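Local coordinates for F5/8 type C domain protein (Bacteroides ovatus, PDB 4ZRX) that is a putative alpha-L-fucosidase that probably hydrolyses alpha-L-fucosides and carries an additional F5/8 type C domain, at residues 44-49 and 87-92. Sequence-based numbering, arbitrary orientation.
Sequences LTAFLH and AGFKMV. With EDO (1,2-ethanediol), chain D.
The ring of Phe-89 is inserted between two side chains of strand 44-48: Leu-44 CD2 lies over one face, toward the rim, and Ala-46 CB over the opposite face. Ala-46 CB makes a CH-pi contact, 4.1 Å from the ring centroid and 26° off its normal. With CG anti to the backbone N (chi1 -178°), Leu-44 also brings CG to within 3.6 Å of Phe-89 CD1. An alanine in place of Leu-44 would lose the CG and CD2 contacts with the ring and probably let the phenyl group shift. Thr-45 and selenomethionine Met-91 run side by side, Thr-45 CG2 3.8 Å from Met-91 CB. Two backbone bonds fix the register: Lys-90 N to Leu-44 O (2.9 Å) and Ala-46 N to Met-91 O (2.9 Å). Further along, the side chains of Leu-48 and Val-92 cross obliquely, Leu-48 CD1 4.0 Å from Val-92 CB. Strands 44-48 and 91-97, bridged in parallel at Ala-46 and Val-92, form a beta-alpha-beta crossover of the TIM barrel; strand 324-328 flanks 44-48. Gly-88 closes the intervening helix 77-86 in a Schellman motif, and Leu-84 packs against Leu-48, Phe-89 and Val-92. Leu-130 of helix 126-137 meets Leu-48 and Val-92; from helix 339-356, Arg-352 meets Leu-44 and Leu-345 meets Phe-89.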
ATOM      1  N   LEU A  44      -5.813   7.477  -6.849  1.00 14.93           N
ATOM      2  CA  LEU A  44      -6.329   6.248  -6.222  1.00 15.96           C
ATOM      3  C   LEU A  44      -6.866   5.349  -7.282  1.00 15.96           C
ATOM      4  O   LEU A  44      -7.879   5.673  -7.901  1.00 16.88           O
ATOM      5  CB  LEU A  44      -7.421   6.569  -5.186  1.00 17.25           C
ATOM      6  CG  LEU A  44      -7.996   5.400  -4.433  1.00 18.30           C
ATOM      7  CD1 LEU A  44      -6.920   4.811  -3.561  1.00 19.20           C
ATOM      8  CD2 LEU A  44      -9.210   5.881  -3.646  1.00 20.93           C
ATOM      9  N   THR A  45      -6.229   4.210  -7.454  1.00 14.46           N
ATOM     10  CA  THR A  45      -6.605   3.304  -8.508  1.00 14.43           C
ATOM     11  C   THR A  45      -6.747   1.888  -7.955  1.00 14.30           C
ATOM     12  O   THR A  45      -6.263   1.596  -6.877  1.00 13.60           O
ATOM     13  CB  THR A  45      -5.580   3.303  -9.610  1.00 14.93           C
ATOM     14  OG1 THR A  45      -4.276   2.980  -9.114  1.00 15.10           O
ATOM     15  CG2 THR A  45      -5.479   4.676 -10.252  1.00 16.11           C
ATOM     16  N   ALA A  46      -7.381   1.021  -8.708  1.00 13.78           N
ATOM     17  CA  ALA A  46      -7.645  -0.342  -8.245  1.00 14.65           C
ATOM     18  C   ALA A  46      -6.980  -1.390  -9.106  1.00 15.39           C
ATOM     19  O   ALA A  46      -7.097  -1.371 -10.336  1.00 17.48           O
ATOM     20  CB  ALA A  46      -9.132  -0.577  -8.212  1.00 15.02           C
ATOM     21  N   PHE A  47      -6.318  -2.324  -8.452  1.00 14.60           N
ATOM     22  CA  PHE A  47      -5.726  -3.513  -9.090  1.00 14.64           C
ATOM     23  C   PHE A  47      -6.780  -4.615  -8.962  1.00 15.19           C
ATOM     24  O   PHE A  47      -7.433  -4.745  -7.905  1.00 15.67           O
ATOM     25  CB  PHE A  47      -4.477  -3.941  -8.326  1.00 15.05           C
ATOM     26  CG  PHE A  47      -3.212  -4.154  -9.124  1.00 15.55           C
ATOM     27  CD1 PHE A  47      -3.192  -4.675 -10.394  1.00 16.15           C
ATOM     28  CD2 PHE A  47      -1.990  -3.979  -8.463  1.00 16.08           C
ATOM     29  CE1 PHE A  47      -1.944  -4.904 -11.037  1.00 17.25           C
ATOM     30  CE2 PHE A  47      -0.780  -4.199  -9.079  1.00 16.73           C
ATOM     31  CZ  PHE A  47      -0.763  -4.675 -10.381  1.00 17.23           C
ATOM     32  N   LEU A  48      -6.938  -5.420 -10.027  1.00 15.49           N
ATOM     33  CA  LEU A  48      -7.720  -6.614 -10.024  1.00 15.73           C
ATOM     34  C   LEU A  48      -6.864  -7.819 -10.408  1.00 15.91           C
ATOM     35  O   LEU A  48      -6.638  -8.096 -11.608  1.00 16.88           O
ATOM     36  CB  LEU A  48      -8.884  -6.466 -10.997  1.00 17.08           C
ATOM     37  CG  LEU A  48      -9.882  -5.349 -10.718  1.00 18.03           C
ATOM     38  CD1 LEU A  48     -10.744  -5.045 -11.964  1.00 18.99           C
ATOM     39  CD2 LEU A  48     -10.779  -5.731  -9.540  1.00 19.42           C
ATOM     40  N   HIS A  49      -6.334  -8.520  -9.428  1.00 15.05           N
ATOM     41  CA  HIS A  49      -5.688  -9.796  -9.666  1.00 15.51           C
ATOM     42  C   HIS A  49      -6.754 -10.872  -9.741  1.00 15.60           C
ATOM     43  O   HIS A  49      -7.438 -11.168  -8.757  1.00 15.73           O
ATOM     44  CB  HIS A  49      -4.668 -10.124  -8.596  1.00 15.50           C
ATOM     45  CG  HIS A  49      -3.380  -9.401  -8.733  1.00 15.95           C
ATOM     46  ND1 HIS A  49      -3.250  -8.051  -8.513  1.00 16.07           N
ATOM     47  CD2 HIS A  49      -2.142  -9.857  -8.988  1.00 17.08           C
ATOM     48  CE1 HIS A  49      -1.994  -7.705  -8.691  1.00 17.15           C
ATOM     49  NE2 HIS A  49      -1.301  -8.793  -8.954  1.00 17.10           N
ATOM     50  N   ALA A  87     -16.541   3.303  -4.454  1.00 22.15           N
ATOM     51  CA  ALA A  87     -15.453   3.403  -3.470  1.00 21.40           C
ATOM     52  C   ALA A  87     -14.392   4.441  -3.762  1.00 20.19           C
ATOM     53  O   ALA A  87     -13.494   4.609  -2.976  1.00 19.96           O
ATOM     54  CB  ALA A  87     -14.785   2.040  -3.305  1.00 22.07           C
ATOM     55  N   GLY A  88     -14.483   5.149  -4.866  1.00 19.61           N
ATOM     56  CA  GLY A  88     -13.648   6.258  -5.163  1.00 18.56           C
ATOM     57  C   GLY A  88     -12.488   6.056  -6.095  1.00 18.35           C
ATOM     58  O   GLY A  88     -11.682   6.977  -6.270  1.00 18.90           O
ATOM     59  N   PHE A  89     -12.335   4.866  -6.671  1.00 17.58           N
ATOM     60  CA  PHE A  89     -11.233   4.586  -7.570  1.00 17.70           C
ATOM     61  C   PHE A  89     -11.398   5.236  -8.923  1.00 17.22           C
ATOM     62  O   PHE A  89     -12.526   5.381  -9.408  1.00 17.02           O
ATOM     63  CB  PHE A  89     -11.016   3.061  -7.720  1.00 18.54           C
ATOM     64  CG  PHE A  89     -10.641   2.416  -6.434  1.00 19.21           C
ATOM     65  CD1 PHE A  89      -9.340   2.460  -5.991  1.00 19.77           C
ATOM     66  CD2 PHE A  89     -11.592   1.904  -5.604  1.00 21.22           C
ATOM     67  CE1 PHE A  89      -8.990   1.934  -4.794  1.00 20.05           C
ATOM     68  CE2 PHE A  89     -11.253   1.376  -4.358  1.00 24.87           C
ATOM     69  CZ  PHE A  89      -9.940   1.382  -3.957  1.00 22.70           C
ATOM     70  N   LYS A  90     -10.274   5.614  -9.506  1.00 17.03           N
ATOM     71  CA  LYS A  90     -10.264   6.339 -10.777  1.00 19.48           C
ATOM     72  C   LYS A  90      -9.818   5.529 -11.969  1.00 18.97           C
ATOM     73  O   LYS A  90      -9.866   6.005 -13.091  1.00 19.89           O
ATOM     74  CB  LYS A  90      -9.444   7.655 -10.680  1.00 20.85           C
ATOM     75  CG  LYS A  90      -9.946   8.586  -9.645  1.00 22.81           C
ATOM     76  CD  LYS A  90     -11.364   9.112  -9.886  1.00 26.32           C
ATOM     77  CE  LYS A  90     -11.688  10.199  -8.876  1.00 31.56           C
ATOM     78  NZ  LYS A  90     -12.899  10.984  -9.202  1.00 36.43           N
HETATM   79  N   MSE A  91      -9.340   4.319 -11.736  1.00 16.91           N
HETATM   80  CA  MSE A  91      -8.973   3.410 -12.807  1.00 16.90           C
HETATM   81  C   MSE A  91      -9.065   1.996 -12.205  1.00 17.03           C
HETATM   82  O   MSE A  91      -8.900   1.793 -10.998  1.00 16.57           O
HETATM   83  CB  MSE A  91      -7.559   3.674 -13.288  1.00 17.34           C
HETATM   84  CG  MSE A  91      -7.191   2.910 -14.467  1.00 18.28           C
HETATM   85 SE   MSE A  91      -5.408   3.200 -15.081  0.75 19.18          SE
HETATM   86  CE  MSE A  91      -4.631   2.186 -13.683  1.00 22.28           C
ATOM     87  N   VAL A  92      -9.361   1.048 -13.062  1.00 16.97           N
ATOM     88  CA  VAL A  92      -9.223  -0.358 -12.730  1.00 17.37           C
ATOM     89  C   VAL A  92      -8.174  -0.979 -13.613  1.00 17.64           C
ATOM     90  O   VAL A  92      -8.083  -0.708 -14.849  1.00 19.64           O
ATOM     91  CB  VAL A  92     -10.555  -1.103 -12.832  1.00 19.49           C
ATOM     92  CG1 VAL A  92     -11.590  -0.480 -11.913  1.00 20.44           C
ATOM     93  CG2 VAL A  92     -11.133  -1.075 -14.179  1.00 20.83           C
TER
HETATM   94  C1  EDO D 703       1.860  -7.875  -9.209  1.00 26.04           C
HETATM   95  O1  EDO D 703       1.398  -9.224  -9.146  1.00 23.30           O
HETATM   96  C2  EDO D 703       2.287  -7.464  -7.813  1.00 27.91           C
HETATM   97  O2  EDO D 703       3.241  -8.416  -7.315  1.00 30.19           O